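Local coordinates for ABC transporter substrate-binding protein (PDB 4I1D), which probably serves as the periplasmic solute-binding component of an ABC transporter, perhaps for polyamines, and holds D-malate in the present crystal, at residues Y105-Y111 / D200-N206; R136-N141 / H179-T185. Residue numbers count along the deposited sequence, not the author numbering.

Contact 1 (Y105-Y111 / D200-N206). With MLT (D-malate), chain U.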
ATOM      1  N   TYR A 105     -11.655   1.853  41.321  1.00 44.64           N
ATOM      2  CA  TYR A 105     -10.227   1.556  41.234  1.00 42.08           C
ATOM      3  C   TYR A 105      -9.450   2.833  40.989  1.00 47.43           C
ATOM      4  O   TYR A 105     -10.030   3.844  40.597  1.00 45.53           O
ATOM      5  CB  TYR A 105      -9.943   0.570  40.105  1.00 40.96           C
ATOM      6  CG  TYR A 105     -10.342   1.034  38.715  1.00 47.28           C
ATOM      7  CD1 TYR A 105      -9.392   1.477  37.802  1.00 48.14           C
ATOM      8  CD2 TYR A 105     -11.663   1.005  38.310  1.00 42.93           C
ATOM      9  CE1 TYR A 105      -9.758   1.876  36.513  1.00 45.95           C
ATOM     10  CE2 TYR A 105     -12.036   1.408  37.035  1.00 44.06           C
ATOM     11  CZ  TYR A 105     -11.085   1.836  36.142  1.00 43.51           C
ATOM     12  OH  TYR A 105     -11.481   2.223  34.880  1.00 45.45           O
ATOM     13  N   SER A 106      -8.138   2.784  41.200  1.00 51.81           N
ATOM     14  CA  SER A 106      -7.301   3.961  41.002  1.00 51.98           C
ATOM     15  C   SER A 106      -6.139   3.700  40.057  1.00 47.82           C
ATOM     16  O   SER A 106      -5.582   2.599  40.029  1.00 41.08           O
ATOM     17  CB  SER A 106      -6.759   4.462  42.339  1.00 51.60           C
ATOM     18  OG  SER A 106      -7.813   4.768  43.231  1.00 55.13           O
ATOM     19  N   SER A 107      -5.787   4.725  39.283  1.00 40.79           N
ATOM     20  CA  SER A 107      -4.496   4.764  38.613  1.00 40.76           C
ATOM     21  C   SER A 107      -3.568   5.483  39.573  1.00 45.60           C
ATOM     22  O   SER A 107      -3.859   6.591  39.984  1.00 50.37           O
ATOM     23  CB  SER A 107      -4.584   5.528  37.293  1.00 43.40           C
ATOM     24  OG  SER A 107      -5.382   4.819  36.355  1.00 50.87           O
ATOM     25  N   VAL A 108      -2.465   4.846  39.948  1.00 45.34           N
ATOM     26  CA  VAL A 108      -1.591   5.397  40.980  1.00 36.40           C
ATOM     27  C   VAL A 108      -0.121   5.458  40.559  1.00 46.43           C
ATOM     28  O   VAL A 108       0.316   4.757  39.640  1.00 50.17           O
ATOM     29  CB  VAL A 108      -1.704   4.604  42.318  1.00 49.16           C
ATOM     30  CG1 VAL A 108      -3.084   4.787  42.944  1.00 45.15           C
ATOM     31  CG2 VAL A 108      -1.405   3.122  42.096  1.00 40.95           C
ATOM     32  N   LEU A 109       0.627   6.323  41.232  1.00 43.25           N
ATOM     33  CA  LEU A 109       2.074   6.319  41.155  1.00 42.81           C
ATOM     34  C   LEU A 109       2.602   5.095  41.917  1.00 47.10           C
ATOM     35  O   LEU A 109       2.518   5.027  43.149  1.00 49.57           O
ATOM     36  CB  LEU A 109       2.626   7.617  41.762  1.00 47.25           C
ATOM     37  CG  LEU A 109       4.148   7.808  41.833  1.00 56.56           C
ATOM     38  CD1 LEU A 109       4.787   7.488  40.505  1.00 56.43           C
ATOM     39  CD2 LEU A 109       4.537   9.229  42.288  1.00 63.35           C
ATOM     40  N   ALA A 110       3.115   4.121  41.173  1.00 44.60           N
ATOM     41  CA  ALA A 110       3.750   2.942  41.753  1.00 41.95           C
ATOM     42  C   ALA A 110       5.251   3.088  41.597  1.00 45.57           C
ATOM     43  O   ALA A 110       5.730   3.782  40.687  1.00 48.86           O
ATOM     44  CB  ALA A 110       3.257   1.647  41.060  1.00 39.28           C
ATOM     45  N   TYR A 111       5.997   2.442  42.485  1.00 42.57           N
ATOM     46  CA  TYR A 111       7.432   2.636  42.532  1.00 48.70           C
ATOM     47  C   TYR A 111       8.114   1.458  43.222  1.00 47.61           C
ATOM     48  O   TYR A 111       7.519   0.793  44.056  1.00 47.66           O
ATOM     49  CB  TYR A 111       7.758   3.942  43.262  1.00 46.34           C
ATOM     50  CG  TYR A 111       7.300   3.948  44.703  1.00 52.76           C
ATOM     51  CD1 TYR A 111       6.060   4.471  45.060  1.00 59.82           C
ATOM     52  CD2 TYR A 111       8.100   3.418  45.707  1.00 56.54           C
ATOM     53  CE1 TYR A 111       5.630   4.473  46.383  1.00 55.90           C
ATOM     54  CE2 TYR A 111       7.679   3.406  47.034  1.00 61.95           C
ATOM     55  CZ  TYR A 111       6.440   3.930  47.362  1.00 63.27           C
ATOM     56  OH  TYR A 111       6.021   3.917  48.675  1.00 67.86           O
ATOM     57  N   ASP A 200      11.502   1.775  37.510  1.00 43.53           N
ATOM     58  CA  ASP A 200      11.611   2.073  38.928  1.00 49.41           C
ATOM     59  C   ASP A 200      10.346   2.750  39.433  1.00 48.84           C
ATOM     60  O   ASP A 200      10.068   2.761  40.634  1.00 44.95           O
ATOM     61  CB  ASP A 200      12.838   2.960  39.187  1.00 54.34           C
ATOM     62  CG  ASP A 200      14.131   2.305  38.716  1.00 64.39           C
ATOM     63  OD1 ASP A 200      14.512   1.263  39.294  1.00 65.04           O
ATOM     64  OD2 ASP A 200      14.758   2.819  37.761  1.00 63.95           O
HETATM   65  N   MSE A 201       9.584   3.313  38.505  1.00 46.28           N
HETATM   66  CA  MSE A 201       8.337   3.967  38.847  1.00 46.83           C
HETATM   67  C   MSE A 201       7.429   4.043  37.622  1.00 49.53           C
HETATM   68  O   MSE A 201       7.899   4.088  36.477  1.00 44.35           O
HETATM   69  CB  MSE A 201       8.608   5.366  39.409  1.00 44.74           C
HETATM   70  CG  MSE A 201       8.715   6.455  38.365  1.00 47.46           C
HETATM   71 SE   MSE A 201       9.405   8.126  39.140  0.60 57.35          SE
HETATM   72  CE  MSE A 201      11.224   7.508  39.502  1.00 41.56           C
ATOM     73  N   GLU A 202       6.125   4.049  37.866  1.00 45.28           N
ATOM     74  CA  GLU A 202       5.171   4.089  36.769  1.00 47.98           C
ATOM     75  C   GLU A 202       3.788   4.436  37.287  1.00 50.64           C
ATOM     76  O   GLU A 202       3.524   4.363  38.494  1.00 50.08           O
ATOM     77  CB  GLU A 202       5.119   2.733  36.054  1.00 47.03           C
ATOM     78  CG  GLU A 202       4.336   1.663  36.820  1.00 52.70           C
ATOM     79  CD  GLU A 202       4.264   0.324  36.092  1.00 56.56           C
ATOM     80  OE1 GLU A 202       4.473   0.283  34.855  1.00 50.04           O
ATOM     81  OE2 GLU A 202       4.003  -0.695  36.769  1.00 59.09           O
HETATM   82  N   MSE A 203       2.912   4.830  36.371  1.00 40.52           N
HETATM   83  CA  MSE A 203       1.498   4.833  36.673  1.00 46.68           C
HETATM   84  C   MSE A 203       1.022   3.418  36.444  1.00 43.59           C
HETATM   85  O   MSE A 203       1.485   2.749  35.524  1.00 53.17           O
HETATM   86  CB  MSE A 203       0.708   5.770  35.772  1.00 45.04           C
HETATM   87  CG  MSE A 203      -0.784   5.665  36.049  1.00 51.18           C
HETATM   88 SE   MSE A 203      -1.908   6.777  34.909  0.64 54.63          SE
HETATM   89  CE  MSE A 203      -1.061   8.472  35.254  1.00 35.82           C
ATOM     90  N   ALA A 204       0.101   2.967  37.283  1.00 41.00           N
ATOM     91  CA  ALA A 204      -0.448   1.623  37.185  1.00 39.57           C
ATOM     92  C   ALA A 204      -1.751   1.554  37.978  1.00 44.96           C
ATOM     93  O   ALA A 204      -1.979   2.344  38.896  1.00 50.61           O
ATOM     94  CB  ALA A 204       0.573   0.595  37.739  1.00 39.72           C
ATOM     95  N   TRP A 205      -2.603   0.605  37.619  1.00 44.92           N
ATOM     96  CA  TRP A 205      -3.817   0.362  38.371  1.00 38.44           C
ATOM     97  C   TRP A 205      -3.467  -0.241  39.730  1.00 43.74           C
ATOM     98  O   TRP A 205      -2.648  -1.162  39.824  1.00 49.27           O
ATOM     99  CB  TRP A 205      -4.757  -0.533  37.554  1.00 40.67           C
ATOM    100  CG  TRP A 205      -5.271   0.170  36.288  1.00 45.31           C
ATOM    101  CD1 TRP A 205      -5.844   1.409  36.222  1.00 42.92           C
ATOM    102  CD2 TRP A 205      -5.265  -0.336  34.944  1.00 45.86           C
ATOM    103  NE1 TRP A 205      -6.190   1.709  34.925  1.00 42.36           N
ATOM    104  CE2 TRP A 205      -5.847   0.657  34.120  1.00 47.23           C
ATOM    105  CE3 TRP A 205      -4.837  -1.533  34.358  1.00 41.56           C
ATOM    106  CZ2 TRP A 205      -5.998   0.496  32.743  1.00 44.17           C
ATOM    107  CZ3 TRP A 205      -4.988  -1.695  32.987  1.00 42.10           C
ATOM    108  CH2 TRP A 205      -5.562  -0.685  32.196  1.00 47.68           C
ATOM    109  N   ASN A 206      -4.076   0.279  40.790  1.00 41.64           N
ATOM    110  CA  ASN A 206      -3.654  -0.097  42.132  1.00 47.08           C
ATOM    111  C   ASN A 206      -3.752  -1.607  42.367  1.00 50.66           C
ATOM    112  O   ASN A 206      -2.957  -2.177  43.108  1.00 48.11           O
ATOM    113  CB  ASN A 206      -4.444   0.666  43.188  1.00 45.16           C
ATOM    114  CG  ASN A 206      -5.868   0.170  43.307  1.00 47.85           C
ATOM    115  OD1 ASN A 206      -6.724   0.524  42.504  1.00 51.58           O
ATOM    116  ND2 ASN A 206      -6.124  -0.668  44.305  1.00 47.34           N
TER
HETATM  117  C1  MLT U 417      -5.738  -4.623  29.858  1.00 88.64           C
HETATM  118  O1  MLT U 417      -6.399  -5.357  29.091  1.00 94.54           O
HETATM  119  O2  MLT U 417      -5.517  -3.439  29.514  1.00 89.46           O
HETATM  120  C2  MLT U 417      -5.238  -5.145  31.178  1.00 76.95           C
HETATM  121  O3  MLT U 417      -4.847  -6.508  31.140  1.00 68.40           O
HETATM  122  C3  MLT U 417      -6.349  -5.000  32.197  1.00 85.01           C
HETATM  123  C4  MLT U 417      -5.916  -5.746  33.430  1.00 95.43           C
HETATM  124  O4  MLT U 417      -6.194  -6.958  33.551  1.00101.03           O
HETATM  125  O5  MLT U 417      -5.270  -5.172  34.338  1.00 92.84           O

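Contact 2 (R136-N141 / H179-T185). With SO4 (sulfate ion), chain E.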
ATOM      1  N   ARG A 136      14.099   4.526  35.686  1.00 52.88           N
ATOM      2  CA  ARG A 136      13.305   4.180  34.519  1.00 52.69           C
ATOM      3  C   ARG A 136      11.833   4.364  34.862  1.00 48.20           C
ATOM      4  O   ARG A 136      11.419   4.146  36.002  1.00 44.64           O
ATOM      5  CB  ARG A 136      13.614   2.756  34.076  1.00 60.02           C
ATOM      6  CG  ARG A 136      15.089   2.551  33.748  1.00 59.33           C
ATOM      7  CD  ARG A 136      15.425   1.066  33.569  1.00 74.20           C
ATOM      8  NE  ARG A 136      16.711   0.899  32.897  1.00 88.52           N
ATOM      9  CZ  ARG A 136      16.863   0.461  31.650  1.00 93.92           C
ATOM     10  NH1 ARG A 136      15.804   0.112  30.927  1.00 94.02           N
ATOM     11  NH2 ARG A 136      18.080   0.356  31.126  1.00 95.76           N
ATOM     12  N   ARG A 137      11.062   4.811  33.879  1.00 42.48           N
ATOM     13  CA  ARG A 137       9.680   5.216  34.089  1.00 46.49           C
ATOM     14  C   ARG A 137       8.797   4.628  33.004  1.00 48.14           C
ATOM     15  O   ARG A 137       9.238   4.436  31.866  1.00 48.08           O
ATOM     16  CB  ARG A 137       9.552   6.743  34.010  1.00 51.67           C
ATOM     17  CG  ARG A 137      10.116   7.521  35.191  1.00 47.92           C
ATOM     18  CD  ARG A 137      10.373   8.971  34.796  1.00 49.63           C
ATOM     19  NE  ARG A 137      10.399   9.869  35.950  1.00 52.14           N
ATOM     20  CZ  ARG A 137      11.432  10.009  36.776  1.00 54.16           C
ATOM     21  NH1 ARG A 137      11.344  10.857  37.791  1.00 53.20           N
ATOM     22  NH2 ARG A 137      12.549   9.304  36.597  1.00 53.50           N
ATOM     23  N   ALA A 138       7.540   4.376  33.353  1.00 41.94           N
ATOM     24  CA  ALA A 138       6.545   3.910  32.387  1.00 41.24           C
ATOM     25  C   ALA A 138       5.255   4.678  32.611  1.00 47.06           C
ATOM     26  O   ALA A 138       4.937   5.069  33.739  1.00 42.67           O
ATOM     27  CB  ALA A 138       6.299   2.416  32.532  1.00 35.79           C
ATOM     28  N   LEU A 139       4.528   4.912  31.525  1.00 42.41           N
ATOM     29  CA  LEU A 139       3.196   5.492  31.601  1.00 48.81           C
ATOM     30  C   LEU A 139       2.345   4.627  30.696  1.00 45.27           C
ATOM     31  O   LEU A 139       2.881   3.839  29.915  1.00 48.23           O
ATOM     32  CB  LEU A 139       3.184   6.954  31.116  1.00 40.73           C
ATOM     33  CG  LEU A 139       3.805   8.040  32.007  1.00 46.62           C
ATOM     34  CD1 LEU A 139       3.777   9.417  31.302  1.00 35.44           C
ATOM     35  CD2 LEU A 139       3.097   8.103  33.362  1.00 41.80           C
ATOM     36  N   ARG A 140       1.029   4.759  30.796  1.00 43.42           N
ATOM     37  CA  ARG A 140       0.138   3.973  29.947  1.00 40.11           C
ATOM     38  C   ARG A 140      -0.003   4.630  28.576  1.00 40.19           C
ATOM     39  O   ARG A 140      -0.111   5.856  28.485  1.00 40.84           O
ATOM     40  CB  ARG A 140      -1.238   3.852  30.588  1.00 40.70           C
ATOM     41  CG  ARG A 140      -2.182   2.953  29.781  1.00 44.39           C
ATOM     42  CD  ARG A 140      -3.576   2.891  30.390  1.00 41.81           C
ATOM     43  NE  ARG A 140      -4.445   2.035  29.587  1.00 49.26           N
ATOM     44  CZ  ARG A 140      -5.771   2.122  29.552  1.00 53.43           C
ATOM     45  NH1 ARG A 140      -6.403   3.043  30.272  1.00 47.75           N
ATOM     46  NH2 ARG A 140      -6.468   1.290  28.786  1.00 47.80           N
ATOM     47  N   ASN A 141      -0.003   3.826  27.520  1.00 42.76           N
ATOM     48  CA  ASN A 141      -0.216   4.351  26.169  1.00 49.29           C
ATOM     49  C   ASN A 141      -1.689   4.645  25.955  1.00 49.45           C
ATOM     50  O   ASN A 141      -2.369   3.942  25.204  1.00 47.95           O
ATOM     51  CB  ASN A 141       0.273   3.370  25.094  1.00 45.71           C
ATOM     52  CG  ASN A 141       0.363   4.010  23.710  1.00 53.59           C
ATOM     53  OD1 ASN A 141      -0.333   4.985  23.407  1.00 53.57           O
ATOM     54  ND2 ASN A 141       1.234   3.464  22.865  1.00 59.69           N
ATOM     55  N   HIS A 179      12.013  10.533  28.623  1.00 45.38           N
ATOM     56  CA  HIS A 179      12.389   9.875  29.864  1.00 47.60           C
ATOM     57  C   HIS A 179      11.487   8.687  30.165  1.00 53.83           C
ATOM     58  O   HIS A 179      11.647   8.016  31.185  1.00 47.34           O
ATOM     59  CB  HIS A 179      12.383  10.877  31.011  1.00 53.46           C
ATOM     60  CG  HIS A 179      13.346  12.005  30.813  1.00 50.59           C
ATOM     61  ND1 HIS A 179      14.702  11.862  31.002  1.00 55.45           N
ATOM     62  CD2 HIS A 179      13.152  13.284  30.405  1.00 56.08           C
ATOM     63  CE1 HIS A 179      15.305  13.014  30.747  1.00 63.15           C
ATOM     64  NE2 HIS A 179      14.387  13.892  30.381  1.00 61.07           N
ATOM     65  N   ILE A 180      10.547   8.422  29.263  1.00 46.02           N
ATOM     66  CA  ILE A 180       9.690   7.267  29.418  1.00 46.54           C
ATOM     67  C   ILE A 180      10.365   6.066  28.761  1.00 57.44           C
ATOM     68  O   ILE A 180      10.665   6.066  27.563  1.00 54.68           O
ATOM     69  CB  ILE A 180       8.297   7.502  28.830  1.00 41.71           C
ATOM     70  CG1 ILE A 180       7.610   8.667  29.554  1.00 40.42           C
ATOM     71  CG2 ILE A 180       7.472   6.233  28.906  1.00 43.25           C
ATOM     72  CD1 ILE A 180       7.666   8.591  31.073  1.00 42.12           C
ATOM     73  N   THR A 181      10.620   5.054  29.581  1.00 52.97           N
ATOM     74  CA  THR A 181      11.275   3.835  29.149  1.00 46.89           C
ATOM     75  C   THR A 181      10.318   3.003  28.309  1.00 50.50           C
ATOM     76  O   THR A 181      10.689   2.477  27.257  1.00 49.24           O
ATOM     77  CB  THR A 181      11.699   3.034  30.374  1.00 49.11           C
ATOM     78  OG1 THR A 181      12.513   3.866  31.211  1.00 49.44           O
ATOM     79  CG2 THR A 181      12.458   1.784  29.969  1.00 48.60           C
ATOM     80  N   VAL A 182       9.079   2.894  28.786  1.00 51.36           N
ATOM     81  CA  VAL A 182       8.049   2.107  28.123  1.00 48.88           C
ATOM     82  C   VAL A 182       6.674   2.743  28.294  1.00 47.84           C
ATOM     83  O   VAL A 182       6.315   3.167  29.386  1.00 44.65           O
ATOM     84  CB  VAL A 182       7.945   0.682  28.723  1.00 50.79           C
ATOM     85  CG1 VAL A 182       6.773  -0.061  28.103  1.00 45.49           C
ATOM     86  CG2 VAL A 182       9.229  -0.085  28.522  1.00 57.04           C
ATOM     87  N   TRP A 183       5.906   2.791  27.210  1.00 50.14           N
ATOM     88  CA  TRP A 183       4.485   3.108  27.283  1.00 45.91           C
ATOM     89  C   TRP A 183       3.713   1.797  27.272  1.00 47.43           C
ATOM     90  O   TRP A 183       3.622   1.140  26.234  1.00 46.35           O
ATOM     91  CB  TRP A 183       4.077   3.957  26.079  1.00 42.00           C
ATOM     92  CG  TRP A 183       4.721   5.325  26.071  1.00 49.82           C
ATOM     93  CD1 TRP A 183       5.944   5.653  25.567  1.00 49.96           C
ATOM     94  CD2 TRP A 183       4.163   6.539  26.592  1.00 49.80           C
ATOM     95  NE1 TRP A 183       6.182   7.000  25.737  1.00 53.49           N
ATOM     96  CE2 TRP A 183       5.103   7.565  26.364  1.00 49.52           C
ATOM     97  CE3 TRP A 183       2.960   6.856  27.235  1.00 49.89           C
ATOM     98  CZ2 TRP A 183       4.878   8.882  26.751  1.00 48.32           C
ATOM     99  CZ3 TRP A 183       2.739   8.169  27.617  1.00 47.04           C
ATOM    100  CH2 TRP A 183       3.689   9.161  27.379  1.00 46.16           C
ATOM    101  N   TRP A 184       3.163   1.402  28.415  1.00 44.23           N
ATOM    102  CA  TRP A 184       2.524   0.089  28.489  1.00 46.61           C
ATOM    103  C   TRP A 184       1.100   0.080  27.955  1.00 49.93           C
ATOM    104  O   TRP A 184       0.442   1.118  27.898  1.00 48.86           O
ATOM    105  CB  TRP A 184       2.591  -0.511  29.898  1.00 46.97           C
ATOM    106  CG  TRP A 184       1.892   0.261  30.998  1.00 47.82           C
ATOM    107  CD1 TRP A 184       2.473   1.117  31.883  1.00 51.74           C
ATOM    108  CD2 TRP A 184       0.502   0.200  31.354  1.00 43.41           C
ATOM    109  NE1 TRP A 184       1.533   1.604  32.760  1.00 43.56           N
ATOM    110  CE2 TRP A 184       0.317   1.058  32.460  1.00 43.25           C
ATOM    111  CE3 TRP A 184      -0.601  -0.497  30.849  1.00 47.40           C
ATOM    112  CZ2 TRP A 184      -0.932   1.250  33.066  1.00 41.31           C
ATOM    113  CZ3 TRP A 184      -1.841  -0.310  31.454  1.00 49.02           C
ATOM    114  CH2 TRP A 184      -1.993   0.556  32.551  1.00 48.88           C
ATOM    115  N   THR A 185       0.637  -1.107  27.567  1.00 46.76           N
ATOM    116  CA  THR A 185      -0.666  -1.265  26.929  1.00 49.88           C
ATOM    117  C   THR A 185      -1.551  -2.286  27.637  1.00 50.20           C
ATOM    118  O   THR A 185      -2.753  -2.315  27.407  1.00 56.08           O
ATOM    119  CB  THR A 185      -0.514  -1.747  25.484  1.00 56.41           C
ATOM    120  OG1 THR A 185       0.175  -3.001  25.485  1.00 55.50           O
ATOM    121  CG2 THR A 185       0.268  -0.737  24.648  1.00 53.97           C
TER
HETATM  122  S   SO4 E 401      15.421   5.610  29.430  0.99111.82           S
HETATM  123  O1  SO4 E 401      14.845   4.273  29.590  0.99103.72           O
HETATM  124  O2  SO4 E 401      14.712   6.341  28.378  0.99102.12           O
HETATM  125  O3  SO4 E 401      15.313   6.360  30.684  0.99110.66           O
HETATM  126  O4  SO4 E 401      16.831   5.454  29.076  0.99110.81           O
HETATM  127  O   HOH W   1       3.119   1.405  23.542  1.00 50.06           O

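Contact 1 (Y105-Y111 / D200-N206)
This is a buried antiparallel strand pairing in one lobe of a periplasmic binding protein: strand 201-205 runs against part of the long strand 100-112. Two hydrogen-bonded pairs hold the register. Val108 N gives to Ala204 O (2.8 Å) and Ala204 N to Val108 O (3.0 Å); Ala110 N reaches Glu202 O at 2.7 Å and Glu202 N reaches Ala110 O at 2.9 Å. Asn206, the first residue of helix 206-214, carries the pattern on: its N binds Ser106 O (2.9 Å), its OD1 takes Ser106 N (3.0 Å) and its ND2 bonds Asp266. Val108, Ala110, Glu202 and Ala204 share one face, with helix 187-196 covering Ala110 and Glu202; Leu109 and selenomethionine Met203 pack on helix 124-128 from the other. Tyr105 turns its edge to the Trp205 face, an offset edge-to-face pair with its ring centroid 5.5 Å from that of the five-membered ring. Trp205 CZ3 in turn lies 3.7 Å from malate C3, so the indole offers the ligand methylene an apolar surface.

Contact 2 (R136-N141 / H179-T185)
Entering from the 3-10 turn at His179, the segment 179-185 comes alongside strand 137-140 in parallel. Ile180 sends CD1 to within 4.0 Å of Leu139 CD1. At Thr181 the backbone N binds Arg137 O (2.7 Å), and OG1 accepts from Arg137 N (3.2 Å) while donating to sulfate O1 (2.9 Å), an ion probably left by the crystallisation liquor. Val182 adds a weak bond from its N to the same Arg137 O (3.4 Å), and its O receives Leu139 N at 3.3 Å. Trp183 CZ3 touches Leu139 CB at 3.7 Å, and a water links Trp183 O (2.8 Å) to Asn141 ND2 (2.9 Å); Asn141 OD1 is bonded to Trp318 NE1. Trp184 closes the register: its N donates to Leu139 O (2.9 Å) and its O accepts from Asn141 N (2.8 Å). Its indole turns over strand 137-140, where Arg140 CG sits 3.7 Å above the centroid of the six-membered ring in a CH-pi contact. Thr185, a residue of the malate pocket, ends the run. The 37 residues between the segments include helices 146-153 and 166-176, making a beta-alpha-beta crossover; strand 201-205 flanks 137-140, and helix 187-196 packs on Val182 and Trp184.

The two contacts belong to one sheet, their centres 11 Å apart, and meet where strand 201-205 of contact 1 runs parallel to strand 137-140 of contact 2. Asp200 OD2 probably accepts a hydrogen bond from Arg136 N (2.8 Å) at one end of this seam, and Trp184 NE1 probably donates to Met203 O (3.0 Å) further along. Between them, Glu202 CB packs 3.3 Å from Ala138 O. Near the pocket, Trp184 and Trp205 meet edge-to-face, and Trp205 CZ2 lies 3.6 Å from Arg140 NH1. Each contact thus delivers a pocket residue, Trp205 from contact 1 and Thr185 from contact 2, to the D-malate, which Ser186, Gly187 and Arg208 also surround.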